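PDB 5N1P: peptidoglycan-N-acetylglucosamine deacetylase BC_1974, which removes the acetyl group from N-acetylglucosamine residues of peptidoglycan, a metal-dependent hydrolysis that releases acetate. Local coordinates for residues 4-9 with 158-163; 29-34 with 53-58. All coordinates share one frame; numbering follows the deposited sequence.

Contact 1. Residues 4-9 with 158-163. With 8GK (~{N}-oxidanylnaphthalene-1-carboxamide), chain E.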
loop_
_atom_site.group_PDB
_atom_site.type_symbol
_atom_site.label_atom_id
_atom_site.label_comp_id
_atom_site.label_asym_id
_atom_site.label_seq_id
_atom_site.Cartn_x
_atom_site.Cartn_y
_atom_site.Cartn_z
ATOM N N ALA A 4 -4.309 12.475 3.004
ATOM C CA ALA A 4 -3.772 11.265 3.614
ATOM C C ALA A 4 -3.951 10.107 2.655
ATOM O O ALA A 4 -5.053 9.863 2.159
ATOM C CB ALA A 4 -4.466 10.966 4.944
ATOM N N TYR A 5 -2.861 9.396 2.396
ATOM C CA TYR A 5 -2.895 8.223 1.536
ATOM C C TYR A 5 -2.752 6.959 2.365
ATOM O O TYR A 5 -1.639 6.572 2.745
ATOM C CB TYR A 5 -1.780 8.285 0.490
ATOM C CG TYR A 5 -1.894 9.451 -0.459
ATOM C CD1 TYR A 5 -2.523 9.304 -1.692
ATOM C CD2 TYR A 5 -1.369 10.701 -0.127
ATOM C CE1 TYR A 5 -2.635 10.371 -2.562
ATOM C CE2 TYR A 5 -1.473 11.771 -0.995
ATOM C CZ TYR A 5 -2.105 11.594 -2.215
ATOM O OH TYR A 5 -2.217 12.651 -3.083
ATOM N N LEU A 6 -3.879 6.341 2.687
ATOM C CA LEU A 6 -3.850 5.063 3.370
ATOM C C LEU A 6 -3.380 4.024 2.379
ATOM O O LEU A 6 -3.924 3.936 1.276
ATOM C CB LEU A 6 -5.224 4.679 3.900
ATOM C CG LEU A 6 -5.733 5.322 5.180
ATOM C CD1 LEU A 6 -7.155 4.879 5.449
ATOM C CD2 LEU A 6 -4.817 4.948 6.342
ATOM N N THR A 7 -2.384 3.238 2.752
ATOM C CA THR A 7 -1.919 2.166 1.865
ATOM C C THR A 7 -1.907 0.835 2.608
ATOM O O THR A 7 -1.540 0.761 3.789
ATOM C CB THR A 7 -0.507 2.442 1.263
ATOM O OG1 THR A 7 0.513 2.334 2.278
ATOM C CG2 THR A 7 -0.454 3.835 0.615
ATOM N N PHE A 8 -2.327 -0.216 1.913
ATOM C CA PHE A 8 -2.487 -1.524 2.532
ATOM C C PHE A 8 -1.708 -2.550 1.743
ATOM O O PHE A 8 -1.989 -2.763 0.570
ATOM C CB PHE A 8 -3.960 -1.928 2.592
ATOM C CG PHE A 8 -4.803 -0.990 3.391
ATOM C CD1 PHE A 8 -4.861 -1.113 4.766
ATOM C CD2 PHE A 8 -5.499 0.043 2.770
ATOM C CE1 PHE A 8 -5.630 -0.230 5.533
ATOM C CE2 PHE A 8 -6.272 0.930 3.526
ATOM C CZ PHE A 8 -6.326 0.795 4.911
ATOM N N ASP A 9 -0.752 -3.186 2.405
ATOM C CA ASP A 9 0.149 -4.165 1.795
ATOM C C ASP A 9 -0.221 -5.617 2.103
ATOM O O ASP A 9 -0.813 -5.909 3.148
ATOM C CB ASP A 9 1.585 -3.970 2.300
ATOM C CG ASP A 9 2.268 -2.733 1.745
ATOM O OD1 ASP A 9 1.643 -1.979 0.984
ATOM O OD2 ASP A 9 3.462 -2.517 2.103
ATOM N N GLU A 158 0.676 12.743 3.651
ATOM C CA GLU A 158 1.195 11.627 4.424
ATOM C C GLU A 158 0.805 10.325 3.753
ATOM O O GLU A 158 -0.333 10.166 3.309
ATOM C CB GLU A 158 0.666 11.647 5.855
ATOM C CG GLU A 158 1.083 12.873 6.669
ATOM C CD GLU A 158 2.478 12.754 7.271
ATOM O OE1 GLU A 158 3.215 11.805 6.934
ATOM O OE2 GLU A 158 2.846 13.621 8.094
ATOM N N VAL A 159 1.753 9.399 3.667
ATOM C CA VAL A 159 1.499 8.076 3.097
ATOM C C VAL A 159 1.642 7.060 4.208
ATOM O O VAL A 159 2.709 6.925 4.796
ATOM C CB VAL A 159 2.466 7.756 1.948
ATOM C CG1 VAL A 159 2.229 6.341 1.410
ATOM C CG2 VAL A 159 2.324 8.806 0.852
ATOM N N ILE A 160 0.551 6.372 4.523
ATOM C CA ILE A 160 0.485 5.557 5.727
ATOM C C ILE A 160 0.585 4.064 5.416
ATOM O O ILE A 160 -0.214 3.534 4.641
ATOM C CB ILE A 160 -0.820 5.827 6.484
ATOM C CG1 ILE A 160 -0.910 7.316 6.839
ATOM C CG2 ILE A 160 -0.898 4.947 7.720
ATOM C CD1 ILE A 160 -2.321 7.783 7.094
ATOM N N LEU A 161 1.552 3.391 6.033
ATOM C CA LEU A 161 1.770 1.961 5.833
ATOM C C LEU A 161 0.947 1.120 6.795
ATOM O O LEU A 161 1.132 1.189 8.019
ATOM C CB LEU A 161 3.256 1.601 6.001
ATOM C CG LEU A 161 3.558 0.098 5.987
ATOM C CD1 LEU A 161 3.270 -0.532 4.614
ATOM C CD2 LEU A 161 4.996 -0.184 6.428
ATOM N N MET A 162 0.039 0.333 6.222
ATOM C CA MET A 162 -0.730 -0.649 6.968
ATOM C C MET A 162 -0.797 -1.952 6.170
ATOM O O MET A 162 -0.350 -2.018 5.023
ATOM C CB MET A 162 -2.138 -0.135 7.270
ATOM C CG MET A 162 -2.115 1.123 8.088
ATOM S SD MET A 162 -3.739 1.733 8.504
ATOM C CE MET A 162 -4.221 0.519 9.726
ATOM N N HIS A 163 -1.353 -2.984 6.791
ATOM C CA HIS A 163 -1.437 -4.299 6.167
ATOM C C HIS A 163 -2.832 -4.849 6.370
ATOM O O HIS A 163 -3.227 -5.106 7.510
ATOM C CB HIS A 163 -0.381 -5.254 6.761
ATOM C CG HIS A 163 1.028 -4.765 6.612
ATOM N ND1 HIS A 163 1.597 -3.850 7.472
ATOM C CD2 HIS A 163 1.979 -5.055 5.691
ATOM C CE1 HIS A 163 2.839 -3.604 7.093
ATOM N NE2 HIS A 163 3.093 -4.319 6.012
HETATM C C1 8GK E . 6.599 -4.434 3.882
HETATM C C2 8GK E . 7.648 -4.122 4.897
HETATM C C3 8GK E . 8.084 -5.144 5.727
HETATM C C4 8GK E . 9.075 -4.891 6.669
HETATM C C5 8GK E . 9.638 -3.619 6.775
HETATM C C6 8GK E . 9.201 -2.597 5.939
HETATM C C7 8GK E . 8.208 -2.853 4.996
HETATM C C8 8GK E . 9.495 -5.922 7.498
HETATM C C9 8GK E . 8.937 -7.193 7.398
HETATM C C10 8GK E . 7.945 -7.443 6.456
HETATM C C11 8GK E . 7.525 -6.415 5.622
HETATM O O12 8GK E . 6.920 -5.178 2.977
HETATM N N13 8GK E . 5.360 -3.954 3.979
HETATM O O14 8GK E . 4.328 -4.765 3.510
#
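Asp9 and His163 lie beside each other, and between them they hold the hydroxamate oxygen O14 of the inhibitor 8GK. Asp9 OD2 lies 2.8 Å from O14, and His163 NE2 meets the same atom at the ring edge. Asp9 CB approaches His163 CD2 at 3.6 Å, and the Leu161 side chain crosses that of Asp9 at about a right angle, its CD1 3.2 Å from Asp9 OD2. The two residues Asp9 and His163 are the inferred proton acceptor and proton donor of the enzyme. Each is positioned by a second shell: Arg97 forms a salt bridge with Asp9 OD1, and Asp130 bonds His163 ND1, which fixes the turn of the imidazole and leaves NE2 directed at the ligand.

The strands run parallel at 36° in the sheet of the CE4 (NodB homology) deacetylase domain, with active-site residues at their C-terminal ends. Five main-chain bonds join them, from Tyr5 N to Glu158 O through to Asp9 N with Met162 O. Thr7 adds a sixth. With chi1 at 71°, its OG1 sits between the backbone N and the carbonyl carbon and reaches Ile160 O at 2.7 Å from above the carbonyl plane, so this oxygen accepts from both Thr7 N and OG1. Threonine suits the place: its hydroxyl also bonds Arg97, the partner of Asp9, while its methyl CG2 packs on Val159 CG1.

On the face that carries Leu6, Ile160 and Met162, these side chains meet helix 167-182. Leu6 CD2 touches Ile160 CD1 at 3.9 Å and Met162 SD. Phe8, whose ring meets that of Phe32, has Met162 alongside it: Met162 CB is 3.8 Å from Phe8 CD1, and Met162 SD forms an oblique Met-aromatic contact 5.1 Å from the centroid of the Phe8 ring.

Contact 2. Residues 29-34 with 53-58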
loop_
_atom_site.group_PDB
_atom_site.type_symbol
_atom_site.label_atom_id
_atom_site.label_comp_id
_atom_site.label_asym_id
_atom_site.label_seq_id
_atom_site.Cartn_x
_atom_site.Cartn_y
_atom_site.Cartn_z
ATOM N N LYS A 29 -10.992 6.853 -0.018
ATOM C CA LYS A 29 -10.340 6.088 -1.078
ATOM C C LYS A 29 -8.926 5.774 -0.612
ATOM O O LYS A 29 -8.300 6.579 0.075
ATOM C CB LYS A 29 -10.323 6.865 -2.397
ATOM C CG LYS A 29 -11.705 7.235 -2.945
ATOM C CD LYS A 29 -12.577 6.011 -3.152
ATOM C CE LYS A 29 -13.774 6.329 -4.059
ATOM N NZ LYS A 29 -14.735 7.259 -3.409
ATOM N N ALA A 30 -8.422 4.601 -0.969
ATOM C CA ALA A 30 -7.142 4.143 -0.461
ATOM C C ALA A 30 -6.353 3.455 -1.560
ATOM O O ALA A 30 -6.789 3.417 -2.719
ATOM C CB ALA A 30 -7.358 3.196 0.715
ATOM N N THR A 31 -5.190 2.920 -1.188
ATOM C CA THR A 31 -4.266 2.315 -2.145
ATOM C C THR A 31 -3.879 0.937 -1.630
ATOM O O THR A 31 -3.596 0.784 -0.450
ATOM C CB THR A 31 -3.027 3.216 -2.320
ATOM O OG1 THR A 31 -3.447 4.488 -2.841
ATOM C CG2 THR A 31 -1.991 2.592 -3.253
ATOM N N PHE A 32 -3.885 -0.063 -2.510
ATOM C CA PHE A 32 -3.609 -1.444 -2.131
ATOM C C PHE A 32 -2.428 -1.967 -2.915
ATOM O O PHE A 32 -2.390 -1.799 -4.125
ATOM C CB PHE A 32 -4.828 -2.341 -2.411
ATOM C CG PHE A 32 -5.997 -2.055 -1.517
ATOM C CD1 PHE A 32 -6.901 -1.055 -1.829
ATOM C CD2 PHE A 32 -6.155 -2.752 -0.334
ATOM C CE1 PHE A 32 -7.959 -0.771 -0.988
ATOM C CE2 PHE A 32 -7.220 -2.487 0.512
ATOM C CZ PHE A 32 -8.125 -1.490 0.185
ATOM N N PHE A 33 -1.490 -2.632 -2.245
ATOM C CA PHE A 33 -0.319 -3.201 -2.905
ATOM C C PHE A 33 -0.352 -4.707 -2.714
ATOM O O PHE A 33 -0.239 -5.209 -1.594
ATOM C CB PHE A 33 0.975 -2.583 -2.339
ATOM C CG PHE A 33 1.137 -1.127 -2.677
ATOM C CD1 PHE A 33 1.436 -0.732 -3.980
ATOM C CD2 PHE A 33 1.016 -0.157 -1.689
ATOM C CE1 PHE A 33 1.618 0.602 -4.293
ATOM C CE2 PHE A 33 1.185 1.199 -2.002
ATOM C CZ PHE A 33 1.480 1.574 -3.299
ATOM N N LEU A 34 -0.570 -5.414 -3.819
ATOM C CA LEU A 34 -0.971 -6.810 -3.775
ATOM C C LEU A 34 0.163 -7.770 -4.093
ATOM O O LEU A 34 1.009 -7.485 -4.941
ATOM C CB LEU A 34 -2.108 -7.042 -4.770
ATOM C CG LEU A 34 -3.313 -6.096 -4.668
ATOM C CD1 LEU A 34 -4.393 -6.603 -5.632
ATOM C CD2 LEU A 34 -3.810 -6.045 -3.236
ATOM N N GLY A 53 -12.916 2.592 -6.480
ATOM C CA GLY A 53 -12.181 3.840 -6.534
ATOM C C GLY A 53 -10.797 3.808 -5.930
ATOM O O GLY A 53 -10.122 4.835 -5.849
ATOM N N HIS A 54 -10.358 2.633 -5.495
ATOM C CA HIS A 54 -9.050 2.541 -4.872
ATOM C C HIS A 54 -7.993 2.242 -5.904
ATOM O O HIS A 54 -8.282 1.694 -6.963
ATOM C CB HIS A 54 -9.053 1.463 -3.787
ATOM C CG HIS A 54 -10.201 1.605 -2.843
ATOM N ND1 HIS A 54 -10.293 2.641 -1.941
ATOM C CD2 HIS A 54 -11.324 0.866 -2.699
ATOM C CE1 HIS A 54 -11.424 2.521 -1.258
ATOM N NE2 HIS A 54 -12.066 1.458 -1.703
ATOM N N TYR A 55 -6.761 2.606 -5.591
ATOM C CA TYR A 55 -5.669 2.263 -6.480
ATOM C C TYR A 55 -5.137 0.868 -6.158
ATOM O O TYR A 55 -4.868 0.563 -5.012
ATOM C CB TYR A 55 -4.534 3.283 -6.375
ATOM C CG TYR A 55 -3.474 3.013 -7.412
ATOM C CD1 TYR A 55 -2.390 2.190 -7.117
ATOM C CD2 TYR A 55 -3.564 3.557 -8.678
ATOM C CE1 TYR A 55 -1.417 1.918 -8.074
ATOM C CE2 TYR A 55 -2.587 3.300 -9.648
ATOM C CZ TYR A 55 -1.523 2.492 -9.328
ATOM O OH TYR A 55 -0.551 2.240 -10.276
ATOM N N VAL A 56 -4.991 0.042 -7.189
ATOM C CA VAL A 56 -4.395 -1.280 -7.042
ATOM C C VAL A 56 -3.014 -1.313 -7.693
ATOM O O VAL A 56 -2.880 -1.114 -8.897
ATOM C CB VAL A 56 -5.266 -2.367 -7.671
ATOM C CG1 VAL A 56 -4.566 -3.693 -7.575
ATOM C CG2 VAL A 56 -6.635 -2.405 -6.979
ATOM N N GLY A 57 -1.998 -1.551 -6.873
ATOM C CA GLY A 57 -0.622 -1.639 -7.346
ATOM C C GLY A 57 0.034 -2.939 -6.924
ATOM O O GLY A 57 -0.618 -3.834 -6.388
ATOM N N MET A 58 1.345 -3.027 -7.148
ATOM C CA MET A 58 2.065 -4.290 -7.012
ATOM C C MET A 58 2.972 -4.338 -5.786
ATOM O O MET A 58 3.628 -3.351 -5.461
ATOM C CB MET A 58 2.932 -4.551 -8.249
ATOM C CG MET A 58 2.138 -4.966 -9.490
ATOM S SD MET A 58 1.374 -3.601 -10.377
ATOM C CE MET A 58 2.833 -2.640 -10.774
#
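His54 reaches across to Lys29, Ala30 and Phe32. Its CB lies 3.2 Å from Ala30 O and meets the edge of the Phe32 ring at CE1, 3.7 Å away. From CB the chain turns with CG anti to the carbonyl carbon (chi1 -50°), which brings CG and CD2 against the same CE1; the two rings form an offset edge-to-face pair with planes at 78°, the edge of Phe32 toward the face of His54. On the other branch His54 ND1 accepts the N-H of Ala30 in the imidazole plane, 2.9 Å from Ala30 N, and His54 CE1 comes up to Lys29 CA. Histidine suits this place because it offers an in-plane acceptor and an aromatic face together.

Beyond it, hydrogen bonds between the parallel strands, such as Phe32 N to Tyr55 O, continue to Leu34. Gly57 fits beside the Phe33 ring, where a CB would be tight, and Leu34 CD1 packs on Val56 CG1 at 3.5 Å. Gly53, with positive phi, ends helix 43-51 in a Schellman motif, and the chain then enters strand 55-58, the second strand of a beta-alpha-beta crossover. Since ND1 accepts a backbone N-H, it probably carries no proton, consistent with a neutral imidazole protonated on NE2.

Both contacts are buried pairings of parallel strands in one sheet, where strands 2-9 and 31-34 are neighbours: Phe8 N bonds Thr31 O, and Phe8 O bonds Phe33 N. Contact 1 joins residues far apart in the chain, whereas contact 2 joins successive strands and becomes partly exposed at Lys29 and Gly53. Their chemistry differs accordingly. In contact 1 the acid and the histidine at the C-terminal ends meet the ligand; in contact 2 the side-chain hydrogen bond lies at the opposite, N-terminal end, and the far end is mainly apolar. Phe33 of contact 2 nevertheless packs against Asp9, so the second pairing borders the active site without supplying its acid-base pair.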